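Local coordinates for protein ABC transporter (Caldanaerobius, PDB 4G68) that probably binds xylan-derived oligosaccharides outside the cell and delivers them to the membrane part of an ABC transporter, at residues 163-169 and 184-190; 179-183 and 244-250; 111-117 and 324-328. All blocks are in the same frame, centred on the assembly; numbering follows the deposited sequence.

Contact 1: 163-169 and 184-190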
ATOM      1  N   LEU C 163     -23.052   5.857  -8.516  1.00 26.97           N
ATOM      2  CA  LEU C 163     -22.990   7.327  -8.504  1.00 27.79           C
ATOM      3  C   LEU C 163     -22.756   7.843  -9.924  1.00 28.76           C
ATOM      4  O   LEU C 163     -23.378   8.852 -10.335  1.00 29.23           O
ATOM      5  CB  LEU C 163     -21.950   7.863  -7.483  1.00 24.53           C
ATOM      6  CG  LEU C 163     -22.500   7.930  -6.015  1.00 24.87           C
ATOM      7  CD1 LEU C 163     -21.469   8.254  -4.952  1.00 22.31           C
ATOM      8  CD2 LEU C 163     -23.676   8.879  -5.859  1.00 23.87           C
ATOM      9  N   PHE C 164     -21.887   7.151 -10.662  1.00 26.53           N
ATOM     10  CA  PHE C 164     -21.592   7.529 -12.058  1.00 24.81           C
ATOM     11  C   PHE C 164     -22.901   7.413 -12.898  1.00 26.50           C
ATOM     12  O   PHE C 164     -23.249   8.360 -13.651  1.00 24.65           O
ATOM     13  CB  PHE C 164     -20.390   6.712 -12.642  1.00 24.96           C
ATOM     14  CG  PHE C 164     -19.034   7.302 -12.331  1.00 24.50           C
ATOM     15  CD1 PHE C 164     -18.304   7.991 -13.313  1.00 24.24           C
ATOM     16  CD2 PHE C 164     -18.482   7.199 -11.057  1.00 25.22           C
ATOM     17  CE1 PHE C 164     -17.062   8.571 -13.025  1.00 25.39           C
ATOM     18  CE2 PHE C 164     -17.240   7.755 -10.764  1.00 27.02           C
ATOM     19  CZ  PHE C 164     -16.521   8.446 -11.746  1.00 28.32           C
ATOM     20  N   ASP C 165     -23.628   6.307 -12.717  1.00 23.58           N
ATOM     21  CA  ASP C 165     -24.875   6.025 -13.474  1.00 28.50           C
ATOM     22  C   ASP C 165     -25.942   7.086 -13.151  1.00 29.93           C
ATOM     23  O   ASP C 165     -26.532   7.742 -14.078  1.00 29.08           O
ATOM     24  CB  ASP C 165     -25.414   4.612 -13.167  1.00 31.39           C
ATOM     25  CG  ASP C 165     -24.617   3.479 -13.855  1.00 35.51           C
ATOM     26  OD1 ASP C 165     -23.624   3.746 -14.578  1.00 38.80           O
ATOM     27  OD2 ASP C 165     -24.993   2.287 -13.646  1.00 44.15           O
ATOM     28  N   LYS C 166     -26.171   7.301 -11.843  1.00 28.53           N
ATOM     29  CA  LYS C 166     -27.129   8.316 -11.368  1.00 26.81           C
ATOM     30  C   LYS C 166     -26.923   9.708 -11.993  1.00 30.01           C
ATOM     31  O   LYS C 166     -27.896  10.435 -12.293  1.00 26.12           O
ATOM     32  CB  LYS C 166     -27.065   8.436  -9.852  1.00 29.21           C
ATOM     33  CG  LYS C 166     -28.146   9.350  -9.294  1.00 30.77           C
ATOM     34  CD  LYS C 166     -28.075   9.423  -7.775  1.00 33.19           C
ATOM     35  CE  LYS C 166     -29.095  10.409  -7.253  1.00 36.01           C
ATOM     36  NZ  LYS C 166     -28.834  10.759  -5.818  1.00 38.76           N
ATOM     37  N   TYR C 167     -25.659  10.111 -12.143  1.00 27.14           N
ATOM     38  CA  TYR C 167     -25.347  11.408 -12.755  1.00 30.53           C
ATOM     39  C   TYR C 167     -24.901  11.368 -14.188  1.00 27.11           C
ATOM     40  O   TYR C 167     -24.470  12.385 -14.702  1.00 32.72           O
ATOM     41  CB  TYR C 167     -24.331  12.145 -11.913  1.00 30.67           C
ATOM     42  CG  TYR C 167     -24.903  12.401 -10.564  1.00 34.84           C
ATOM     43  CD1 TYR C 167     -25.731  13.492 -10.346  1.00 35.10           C
ATOM     44  CD2 TYR C 167     -24.678  11.502  -9.516  1.00 35.80           C
ATOM     45  CE1 TYR C 167     -26.295  13.716  -9.095  1.00 37.41           C
ATOM     46  CE2 TYR C 167     -25.229  11.709  -8.261  1.00 35.35           C
ATOM     47  CZ  TYR C 167     -26.033  12.812  -8.040  1.00 36.43           C
ATOM     48  OH  TYR C 167     -26.557  12.997  -6.771  1.00 32.83           O
ATOM     49  N   ASN C 168     -25.118  10.220 -14.825  1.00 27.61           N
ATOM     50  CA  ASN C 168     -24.584   9.818 -16.149  1.00 31.39           C
ATOM     51  C   ASN C 168     -23.100  10.066 -16.467  1.00 34.04           C
ATOM     52  O   ASN C 168     -22.679   9.852 -17.614  1.00 39.38           O
ATOM     53  CB  ASN C 168     -25.476  10.221 -17.341  1.00 34.79           C
ATOM     54  CG  ASN C 168     -25.303   9.259 -18.511  1.00 40.56           C
ATOM     55  OD1 ASN C 168     -24.779   8.152 -18.306  1.00 35.30           O
ATOM     56  ND2 ASN C 168     -25.750   9.651 -19.717  1.00 43.10           N
ATOM     57  N   VAL C 169     -22.298  10.438 -15.466  1.00 26.50           N
ATOM     58  CA  VAL C 169     -20.865  10.776 -15.731  1.00 26.47           C
ATOM     59  C   VAL C 169     -20.151   9.590 -16.302  1.00 25.13           C
ATOM     60  O   VAL C 169     -20.367   8.539 -15.795  1.00 22.42           O
ATOM     61  CB  VAL C 169     -20.170  11.197 -14.421  1.00 27.28           C
ATOM     62  CG1 VAL C 169     -18.813  11.792 -14.717  1.00 26.62           C
ATOM     63  CG2 VAL C 169     -21.026  12.240 -13.745  1.00 28.42           C
ATOM     64  N   THR C 184     -17.767  17.870 -12.978  1.00 29.87           N
ATOM     65  CA  THR C 184     -19.187  17.488 -13.131  1.00 28.76           C
ATOM     66  C   THR C 184     -19.784  17.088 -11.797  1.00 31.21           C
ATOM     67  O   THR C 184     -20.788  17.666 -11.380  1.00 28.19           O
ATOM     68  CB  THR C 184     -19.405  16.403 -14.239  1.00 28.85           C
ATOM     69  OG1 THR C 184     -18.828  16.871 -15.482  1.00 26.66           O
ATOM     70  CG2 THR C 184     -20.907  16.100 -14.475  1.00 25.97           C
ATOM     71  N   PHE C 185     -19.139  16.158 -11.081  1.00 29.70           N
ATOM     72  CA  PHE C 185     -19.644  15.757  -9.762  1.00 32.07           C
ATOM     73  C   PHE C 185     -19.758  16.891  -8.776  1.00 31.84           C
ATOM     74  O   PHE C 185     -20.732  16.994  -8.029  1.00 33.42           O
ATOM     75  CB  PHE C 185     -18.790  14.646  -9.137  1.00 29.73           C
ATOM     76  CG  PHE C 185     -19.051  13.291  -9.741  1.00 31.83           C
ATOM     77  CD1 PHE C 185     -20.329  12.691  -9.636  1.00 31.10           C
ATOM     78  CD2 PHE C 185     -18.027  12.594 -10.400  1.00 30.38           C
ATOM     79  CE1 PHE C 185     -20.573  11.431 -10.182  1.00 31.56           C
ATOM     80  CE2 PHE C 185     -18.277  11.327 -10.939  1.00 31.80           C
ATOM     81  CZ  PHE C 185     -19.545  10.749 -10.833  1.00 29.96           C
ATOM     82  N   LYS C 186     -18.762  17.756  -8.789  1.00 37.22           N
ATOM     83  CA  LYS C 186     -18.747  18.880  -7.869  1.00 35.50           C
ATOM     84  C   LYS C 186     -19.943  19.751  -8.113  1.00 32.32           C
ATOM     85  O   LYS C 186     -20.543  20.218  -7.151  1.00 36.93           O
ATOM     86  CB  LYS C 186     -17.450  19.660  -8.055  1.00 39.24           C
ATOM     87  CG  LYS C 186     -17.343  20.970  -7.287  1.00 44.93           C
ATOM     88  CD  LYS C 186     -17.256  20.750  -5.785  1.00 42.31           C
ATOM     89  CE  LYS C 186     -16.667  21.958  -5.056  1.00 43.26           C
ATOM     90  NZ  LYS C 186     -16.586  21.689  -3.585  1.00 40.04           N
ATOM     91  N   SER C 187     -20.271  19.970  -9.397  1.00 34.70           N
ATOM     92  CA  SER C 187     -21.437  20.778  -9.826  1.00 34.34           C
ATOM     93  C   SER C 187     -22.790  20.107  -9.525  1.00 37.60           C
ATOM     94  O   SER C 187     -23.801  20.809  -9.497  1.00 40.11           O
ATOM     95  CB  SER C 187     -21.343  21.168 -11.312  1.00 35.35           C
ATOM     96  OG  SER C 187     -21.545  20.077 -12.212  1.00 35.95           O
ATOM     97  N   LYS C 188     -22.795  18.789  -9.269  1.00 34.36           N
ATOM     98  CA  LYS C 188     -23.981  18.045  -8.689  1.00 34.50           C
ATOM     99  C   LYS C 188     -24.051  17.939  -7.125  1.00 32.82           C
ATOM    100  O   LYS C 188     -24.961  17.291  -6.528  1.00 27.92           O
ATOM    101  CB  LYS C 188     -24.094  16.650  -9.337  1.00 34.48           C
ATOM    102  CG  LYS C 188     -24.293  16.705 -10.849  1.00 41.53           C
ATOM    103  CD  LYS C 188     -25.672  17.277 -11.199  1.00 39.60           C
ATOM    104  CE  LYS C 188     -26.206  16.607 -12.451  1.00 41.00           C
ATOM    105  NZ  LYS C 188     -25.315  16.859 -13.624  1.00 41.54           N
ATOM    106  N   GLY C 189     -23.130  18.642  -6.473  1.00 33.54           N
ATOM    107  CA  GLY C 189     -22.961  18.622  -5.007  1.00 25.14           C
ATOM    108  C   GLY C 189     -22.444  17.275  -4.553  1.00 28.17           C
ATOM    109  O   GLY C 189     -22.703  16.863  -3.403  1.00 24.18           O
ATOM    110  N   VAL C 190     -21.747  16.579  -5.446  1.00 23.55           N
ATOM    111  CA  VAL C 190     -21.174  15.217  -5.113  1.00 29.42           C
ATOM    112  C   VAL C 190     -19.644  15.234  -4.890  1.00 30.83           C
ATOM    113  O   VAL C 190     -18.869  15.566  -5.795  1.00 28.83           O
ATOM    114  CB  VAL C 190     -21.536  14.120  -6.186  1.00 28.65           C
ATOM    115  CG1 VAL C 190     -20.927  12.772  -5.821  1.00 30.57           C
ATOM    116  CG2 VAL C 190     -23.057  13.972  -6.360  1.00 24.98           C
TER

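Contact 2: 179-183 and 244-250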
ATOM      1  N   ILE C 179     -10.404  15.168 -14.747  1.00 24.97           N
ATOM      2  CA  ILE C 179     -10.696  16.570 -14.315  1.00 25.68           C
ATOM      3  C   ILE C 179     -12.135  16.979 -14.598  1.00 26.60           C
ATOM      4  O   ILE C 179     -12.758  17.640 -13.761  1.00 28.28           O
ATOM      5  CB  ILE C 179      -9.706  17.642 -14.928  1.00 29.48           C
ATOM      6  CG1 ILE C 179      -8.246  17.393 -14.497  1.00 27.60           C
ATOM      7  CG2 ILE C 179     -10.128  19.070 -14.516  1.00 24.84           C
ATOM      8  CD1 ILE C 179      -7.967  17.621 -13.001  1.00 28.62           C
ATOM      9  N   ASP C 180     -12.644  16.652 -15.793  1.00 28.24           N
ATOM     10  CA  ASP C 180     -14.033  16.975 -16.125  1.00 32.44           C
ATOM     11  C   ASP C 180     -15.083  16.240 -15.250  1.00 32.24           C
ATOM     12  O   ASP C 180     -16.061  16.872 -14.781  1.00 31.13           O
ATOM     13  CB  ASP C 180     -14.347  16.765 -17.617  1.00 35.19           C
ATOM     14  CG  ASP C 180     -15.777  17.163 -17.946  1.00 44.01           C
ATOM     15  OD1 ASP C 180     -16.172  18.312 -17.539  1.00 39.81           O
ATOM     16  OD2 ASP C 180     -16.522  16.343 -18.542  1.00 51.52           O
ATOM     17  N   ALA C 181     -14.881  14.926 -15.038  1.00 29.39           N
ATOM     18  CA  ALA C 181     -15.710  14.156 -14.106  1.00 27.90           C
ATOM     19  C   ALA C 181     -15.721  14.817 -12.732  1.00 25.53           C
ATOM     20  O   ALA C 181     -16.782  14.968 -12.122  1.00 26.98           O
ATOM     21  CB  ALA C 181     -15.236  12.705 -13.984  1.00 26.23           C
ATOM     22  N   ILE C 182     -14.550  15.197 -12.242  1.00 23.58           N
ATOM     23  CA  ILE C 182     -14.444  15.835 -10.922  1.00 26.00           C
ATOM     24  C   ILE C 182     -15.261  17.126 -10.997  1.00 26.39           C
ATOM     25  O   ILE C 182     -16.102  17.378 -10.136  1.00 28.54           O
ATOM     26  CB  ILE C 182     -12.964  16.186 -10.563  1.00 25.37           C
ATOM     27  CG1 ILE C 182     -12.128  14.891 -10.318  1.00 24.19           C
ATOM     28  CG2 ILE C 182     -12.880  17.258  -9.451  1.00 25.42           C
ATOM     29  CD1 ILE C 182     -10.640  15.146 -10.329  1.00 19.20           C
ATOM     30  N   LYS C 183     -15.027  17.935 -12.045  1.00 27.79           N
ATOM     31  CA  LYS C 183     -15.843  19.171 -12.177  1.00 29.21           C
ATOM     32  C   LYS C 183     -17.363  18.915 -12.223  1.00 29.26           C
ATOM     33  O   LYS C 183     -18.130  19.692 -11.602  1.00 28.34           O
ATOM     34  CB  LYS C 183     -15.428  19.915 -13.406  1.00 30.30           C
ATOM     35  CG  LYS C 183     -14.177  20.718 -13.162  1.00 36.50           C
ATOM     36  CD  LYS C 183     -13.633  21.249 -14.460  1.00 35.38           C
ATOM     37  CE  LYS C 183     -12.418  22.100 -14.183  1.00 39.57           C
ATOM     38  NZ  LYS C 183     -11.779  22.562 -15.477  1.00 41.54           N
ATOM     39  N   ASP C 244      -4.228  20.823  -9.755  1.00 29.08           N
ATOM     40  CA  ASP C 244      -5.369  20.779 -10.678  1.00 30.86           C
ATOM     41  C   ASP C 244      -6.583  20.013 -10.119  1.00 33.35           C
ATOM     42  O   ASP C 244      -7.749  20.478 -10.191  1.00 32.04           O
ATOM     43  CB  ASP C 244      -4.902  20.165 -11.997  1.00 30.90           C
ATOM     44  CG  ASP C 244      -3.966  21.104 -12.757  1.00 30.82           C
ATOM     45  OD1 ASP C 244      -3.775  22.225 -12.251  1.00 28.22           O
ATOM     46  OD2 ASP C 244      -3.456  20.735 -13.840  1.00 32.15           O
ATOM     47  N   MET C 245      -6.330  18.852  -9.521  1.00 30.84           N
ATOM     48  CA  MET C 245      -7.419  18.118  -8.867  1.00 28.34           C
ATOM     49  C   MET C 245      -7.909  18.887  -7.649  1.00 29.98           C
ATOM     50  O   MET C 245      -9.102  18.916  -7.370  1.00 35.28           O
ATOM     51  CB  MET C 245      -6.953  16.709  -8.435  1.00 25.79           C
ATOM     52  CG  MET C 245      -6.453  15.813  -9.574  1.00 24.36           C
ATOM     53  SD  MET C 245      -5.862  14.206  -8.973  1.00 19.47           S
ATOM     54  CE  MET C 245      -7.281  13.712  -7.920  1.00 20.09           C
ATOM     55  N   VAL C 246      -6.987  19.490  -6.897  1.00 29.32           N
ATOM     56  CA  VAL C 246      -7.390  20.293  -5.714  1.00 26.81           C
ATOM     57  C   VAL C 246      -8.322  21.440  -6.148  1.00 27.70           C
ATOM     58  O   VAL C 246      -9.490  21.536  -5.674  1.00 28.11           O
ATOM     59  CB  VAL C 246      -6.179  20.841  -4.884  1.00 25.64           C
ATOM     60  CG1 VAL C 246      -6.666  21.686  -3.728  1.00 24.63           C
ATOM     61  CG2 VAL C 246      -5.312  19.706  -4.315  1.00 26.72           C
ATOM     62  N   ASN C 247      -7.815  22.253  -7.081  1.00 25.43           N
ATOM     63  CA  ASN C 247      -8.498  23.375  -7.658  1.00 29.28           C
ATOM     64  C   ASN C 247      -9.796  23.059  -8.408  1.00 32.71           C
ATOM     65  O   ASN C 247     -10.683  23.914  -8.449  1.00 32.59           O
ATOM     66  CB  ASN C 247      -7.572  24.138  -8.611  1.00 34.13           C
ATOM     67  CG  ASN C 247      -6.336  24.676  -7.927  1.00 32.24           C
ATOM     68  OD1 ASN C 247      -6.343  24.953  -6.733  1.00 36.81           O
ATOM     69  ND2 ASN C 247      -5.256  24.798  -8.686  1.00 32.82           N
ATOM     70  N   ALA C 248      -9.872  21.867  -9.023  1.00 31.99           N
ATOM     71  CA  ALA C 248     -11.096  21.350  -9.656  1.00 29.66           C
ATOM     72  C   ALA C 248     -12.104  20.976  -8.613  1.00 32.14           C
ATOM     73  O   ALA C 248     -13.256  20.836  -8.954  1.00 32.43           O
ATOM     74  CB  ALA C 248     -10.796  20.149 -10.508  1.00 30.53           C
ATOM     75  N   GLY C 249     -11.649  20.802  -7.361  1.00 31.61           N
ATOM     76  CA  GLY C 249     -12.515  20.516  -6.199  1.00 26.24           C
ATOM     77  C   GLY C 249     -12.751  19.010  -6.068  1.00 29.78           C
ATOM     78  O   GLY C 249     -13.852  18.566  -5.709  1.00 28.83           O
ATOM     79  N   ALA C 250     -11.720  18.224  -6.387  1.00 27.76           N
ATOM     80  CA  ALA C 250     -11.756  16.781  -6.095  1.00 25.99           C
ATOM     81  C   ALA C 250     -12.058  16.411  -4.625  1.00 27.30           C
ATOM     82  O   ALA C 250     -12.647  15.370  -4.378  1.00 25.63           O
ATOM     83  CB  ALA C 250     -10.476  16.121  -6.560  1.00 24.34           C
TER

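Contact 3: 111-117 and 324-328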
ATOM      1  N   VAL C 111      17.731  -3.912   8.668  1.00 28.07           N
ATOM      2  CA  VAL C 111      18.545  -4.983   8.151  1.00 26.46           C
ATOM      3  C   VAL C 111      19.984  -4.576   8.303  1.00 27.63           C
ATOM      4  O   VAL C 111      20.761  -5.349   8.849  1.00 25.54           O
ATOM      5  CB  VAL C 111      18.204  -5.360   6.675  1.00 25.10           C
ATOM      6  CG1 VAL C 111      19.219  -6.365   6.165  1.00 24.95           C
ATOM      7  CG2 VAL C 111      16.786  -5.933   6.635  1.00 21.03           C
ATOM      8  N   GLU C 112      20.319  -3.356   7.865  1.00 27.79           N
ATOM      9  CA  GLU C 112      21.705  -2.862   7.951  1.00 30.72           C
ATOM     10  C   GLU C 112      22.225  -2.716   9.380  1.00 31.42           C
ATOM     11  O   GLU C 112      23.419  -2.890   9.640  1.00 34.43           O
ATOM     12  CB  GLU C 112      21.850  -1.542   7.199  1.00 35.91           C
ATOM     13  CG  GLU C 112      21.709  -1.732   5.693  1.00 38.78           C
ATOM     14  CD  GLU C 112      22.215  -0.533   4.905  1.00 46.16           C
ATOM     15  OE1 GLU C 112      22.459   0.543   5.533  1.00 46.20           O
ATOM     16  OE2 GLU C 112      22.392  -0.674   3.661  1.00 50.07           O
ATOM     17  N   ALA C 113      21.329  -2.419  10.309  1.00 30.68           N
ATOM     18  CA  ALA C 113      21.701  -2.311  11.723  1.00 31.42           C
ATOM     19  C   ALA C 113      21.894  -3.658  12.423  1.00 27.05           C
ATOM     20  O   ALA C 113      22.128  -3.669  13.626  1.00 26.95           O
ATOM     21  CB  ALA C 113      20.668  -1.488  12.487  1.00 28.49           C
ATOM     22  N   GLY C 114      21.760  -4.770  11.703  1.00 24.24           N
ATOM     23  CA  GLY C 114      21.943  -6.134  12.287  1.00 22.93           C
ATOM     24  C   GLY C 114      20.788  -6.583  13.179  1.00 23.99           C
ATOM     25  O   GLY C 114      20.956  -7.419  14.094  1.00 22.95           O
ATOM     26  N   LYS C 115      19.615  -5.991  12.954  1.00 21.71           N
ATOM     27  CA  LYS C 115      18.443  -6.221  13.845  1.00 23.55           C
ATOM     28  C   LYS C 115      17.496  -7.281  13.333  1.00 25.31           C
ATOM     29  O   LYS C 115      16.532  -7.638  14.043  1.00 23.44           O
ATOM     30  CB  LYS C 115      17.613  -4.952  13.995  1.00 23.55           C
ATOM     31  CG  LYS C 115      18.426  -3.745  14.348  1.00 27.22           C
ATOM     32  CD  LYS C 115      19.110  -3.906  15.691  1.00 26.50           C
ATOM     33  CE  LYS C 115      19.690  -2.536  15.985  1.00 24.23           C
ATOM     34  NZ  LYS C 115      20.228  -2.515  17.316  1.00 27.17           N
ATOM     35  N   VAL C 116      17.766  -7.780  12.114  1.00 26.16           N
ATOM     36  CA  VAL C 116      16.904  -8.820  11.481  1.00 27.09           C
ATOM     37  C   VAL C 116      17.656 -10.117  11.154  1.00 26.33           C
ATOM     38  O   VAL C 116      18.728 -10.084  10.514  1.00 28.23           O
ATOM     39  CB  VAL C 116      16.246  -8.265  10.198  1.00 29.48           C
ATOM     40  CG1 VAL C 116      15.224  -9.240   9.658  1.00 24.67           C
ATOM     41  CG2 VAL C 116      15.555  -6.918  10.466  1.00 29.20           C
ATOM     42  N   LEU C 117      17.067 -11.235  11.570  1.00 24.82           N
ATOM     43  CA  LEU C 117      17.572 -12.608  11.306  1.00 26.47           C
ATOM     44  C   LEU C 117      17.589 -12.927   9.822  1.00 27.28           C
ATOM     45  O   LEU C 117      16.540 -12.813   9.175  1.00 28.20           O
ATOM     46  CB  LEU C 117      16.721 -13.684  12.040  1.00 27.87           C
ATOM     47  CG  LEU C 117      17.299 -15.113  11.899  1.00 30.82           C
ATOM     48  CD1 LEU C 117      18.719 -15.175  12.475  1.00 31.82           C
ATOM     49  CD2 LEU C 117      16.447 -16.212  12.535  1.00 31.06           C
HETATM   50  N   MSE C 324       9.089 -10.241   9.397  1.00 22.89           N
HETATM   51  CA  MSE C 324      10.527 -10.391   9.754  1.00 25.35           C
HETATM   52  C   MSE C 324      10.626 -10.983  11.148  1.00 24.77           C
HETATM   53  O   MSE C 324       9.721 -10.830  11.975  1.00 25.90           O
HETATM   54  CB  MSE C 324      11.203  -9.042   9.598  1.00 26.45           C
HETATM   55  CG  MSE C 324      11.480  -8.797   8.114  1.00 23.40           C
HETATM   56 SE   MSE C 324      12.454  -7.078   8.000  1.00 31.31          SE
HETATM   57  CE  MSE C 324      12.821  -7.246   6.080  1.00 23.72           C
ATOM     58  N   VAL C 325      11.727 -11.694  11.377  1.00 26.96           N
ATOM     59  CA  VAL C 325      12.076 -12.284  12.653  1.00 24.00           C
ATOM     60  C   VAL C 325      13.239 -11.456  13.213  1.00 24.74           C
ATOM     61  O   VAL C 325      14.268 -11.259  12.544  1.00 23.72           O
ATOM     62  CB  VAL C 325      12.537 -13.769  12.465  1.00 25.88           C
ATOM     63  CG1 VAL C 325      13.153 -14.326  13.753  1.00 26.40           C
ATOM     64  CG2 VAL C 325      11.353 -14.659  12.002  1.00 21.56           C
ATOM     65  N   SER C 326      13.089 -11.026  14.455  1.00 26.12           N
ATOM     66  CA  SER C 326      14.158 -10.257  15.125  1.00 27.41           C
ATOM     67  C   SER C 326      15.449 -11.052  15.325  1.00 26.55           C
ATOM     68  O   SER C 326      15.394 -12.231  15.643  1.00 26.13           O
ATOM     69  CB  SER C 326      13.658  -9.733  16.455  1.00 29.94           C
ATOM     70  OG  SER C 326      12.814  -8.636  16.165  1.00 33.12           O
ATOM     71  N   ALA C 327      16.601 -10.387  15.151  1.00 27.84           N
ATOM     72  CA  ALA C 327      17.910 -11.059  15.243  1.00 26.77           C
ATOM     73  C   ALA C 327      18.111 -11.584  16.669  1.00 28.66           C
ATOM     74  O   ALA C 327      18.716 -12.636  16.863  1.00 30.78           O
ATOM     75  CB  ALA C 327      19.045 -10.087  14.858  1.00 24.29           C
ATOM     76  N   ASN C 328      17.532 -10.881  17.651  1.00 29.23           N
ATOM     77  CA  ASN C 328      17.667 -11.244  19.091  1.00 29.90           C
ATOM     78  C   ASN C 328      16.534 -12.100  19.663  1.00 31.32           C
ATOM     79  O   ASN C 328      16.351 -12.197  20.889  1.00 32.05           O
ATOM     80  CB  ASN C 328      17.911  -9.998  19.957  1.00 31.94           C
ATOM     81  CG  ASN C 328      16.680  -9.131  20.107  1.00 31.61           C
ATOM     82  OD1 ASN C 328      15.647  -9.349  19.436  1.00 31.54           O
ATOM     83  ND2 ASN C 328      16.771  -8.139  20.983  1.00 32.50           N
TER

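Contact 1: 163-169 and 184-190
Thr184 opens the contact through its methyl, CG2, which lies 3.9 Å from Val169 CG2, while its hydroxyl OG1 is bonded back to Asp180 O within its own helix. Phe185, next along, is the central side chain. Its CG stands anti to the carbonyl carbon (chi1 -76°), which carries the ring to Phe164 at its edge and to Val169 over one face. Its CE2-CZ edge points at the face of Phe164 in a T-shaped pair with centroids 4.7 Å apart and planes at 76°; CZ sits over the centre of the Phe164 ring. One face of Phe185 receives the methyl Val169 CG2, a CH-pi contact 3.9 Å from the centroid and 24° off the normal. In the plane of the same ring, Leu163 O meets CE1 at 3.8 Å. Were Phe164 an alanine, the edge of Phe185 would probably lose its aromatic face, and a gap would be likely to open beside Val171, Pro172 and Ala273, which the Phe164 ring now touches. Lys188 then lays its aliphatic part along Tyr167, with CG 3.6 Å from Tyr167 CD1, the two side chains running past each other in opposite directions. Gly189, with positive phi, is the C-prime residue of a Schellman motif, and the chain turns there to bring Val190 back: its CG2 lies 3.6 Å from Tyr167 CZ. No hydrogen bond crosses between 163-169 and 184-190. The helix ends are thus joined mainly by aromatic and aliphatic packing, with the phenylalanine pair buried and the lysine stem at the exposed margin.

Contact 2: 179-183 and 244-250
Ile182 and the turn that ends helix 233-248 form the tight part of this contact. The branch methyl CG2 of Ile182, anti to the backbone N, is directed into the bend: it lies 3.4 Å from Ala250 N and 3.7 Å from Ala248 CB. The other branch ends in CD1, which meets Ala250 CB at 3.9 Å. The approach is made at the bend itself. Gly249, at positive phi, belongs to a Schellman motif in which Ala250 N bonds to Met245 O and Gly249 N to Val246 O, so the amide beneath the Ile182 methyl is already satisfied.

One turn earlier the fit is looser. Ile179 turns its CD1 to the backbone of Asp244, and its nearest side-chain approach to Met245 is CD1 to CG at 4.2 Å. On the solvent side, Lys183 is exposed and adds just its stem, with CG 4.3 Å from Ala248 CB. Asp244 likewise offers CB at the margin, while its carboxylate atom OD1 takes a bond from Gln240 within its own helix.

The two short helical segments run nearly parallel, their axes approaching to 9.7 Å at a crossing angle of -22°, a separation in keeping with side chains meeting between them. Phe193 touches both Ile182 and Met245 and its backbone bonds to that of Ala250; Phe251 also packs on Met245, and on helix 175-187 Ala181 meets Val169 of the loop after helix 161-166.

Contact 3: 111-117 and 324-328
A single beta bridge, Val116 with Ser326, ties the loop after helix 108-112 to the end of strand 317-325. Its two bonds flank the bridged pair in the pattern of an antiparallel, non-hydrogen-bonded pair: Leu117 N to Val325 O and Ala327 N to Lys115 O, each 3.0 Å long. Both are nearly straight, with N-H...O angles of 159° for the first and 164° for the second. Ala327 also sets its methyl CB 3.4 Å from Gly114 O, of the positive-phi residue in the Schellman motif that ends the helix.

The side chains sort to two sides of the bridge. Val116 crosses the selenomethionine Met324 at about a right angle, with CG1 3.9 Å from SE, and Val111 CG2 meets the Met324 methyl, CE, at 4.2 Å. Tyr146 of strand 144-160 packs on both valines. Elsewhere Leu117 and Val325 lie alongside each other and point the same way, CD2 to CG1 at 4.0 Å, against Val336 of helix 332-353. Leu117 O is buried here without a polar partner in the model.

Strand 317-325 lies between 98-102 and 144-160 and antiparallel to both, beyond parallel strands 71-76 and 40-45; this order, with a late strand returning into the first lobe's sheet, is that of a type II periplasmic binding protein.

Overall arrangement
Contacts 1 and 2 are neighbours, their centres 12 Å apart, and helix 175-187 is common to both: its C-terminal end packs with the end of helix 161-166 and the loop after it in contact 1, while the preceding turn packs with helix 233-248 in contact 2. Lys186 CD, 4.0 Å from Gly249 O, also links the two. Contact 3 lies on the opposite side of the chain's centre, 51 Å from contact 1 and 45 Å from contact 2 between centres, and its two segments close a loop of sequence that contains the other two. This spread is consistent with the two lobes of a solute-binding protein. Each contact lies 23 to 28 Å from the chain's centre, probably well away from an interlobe sugar cleft.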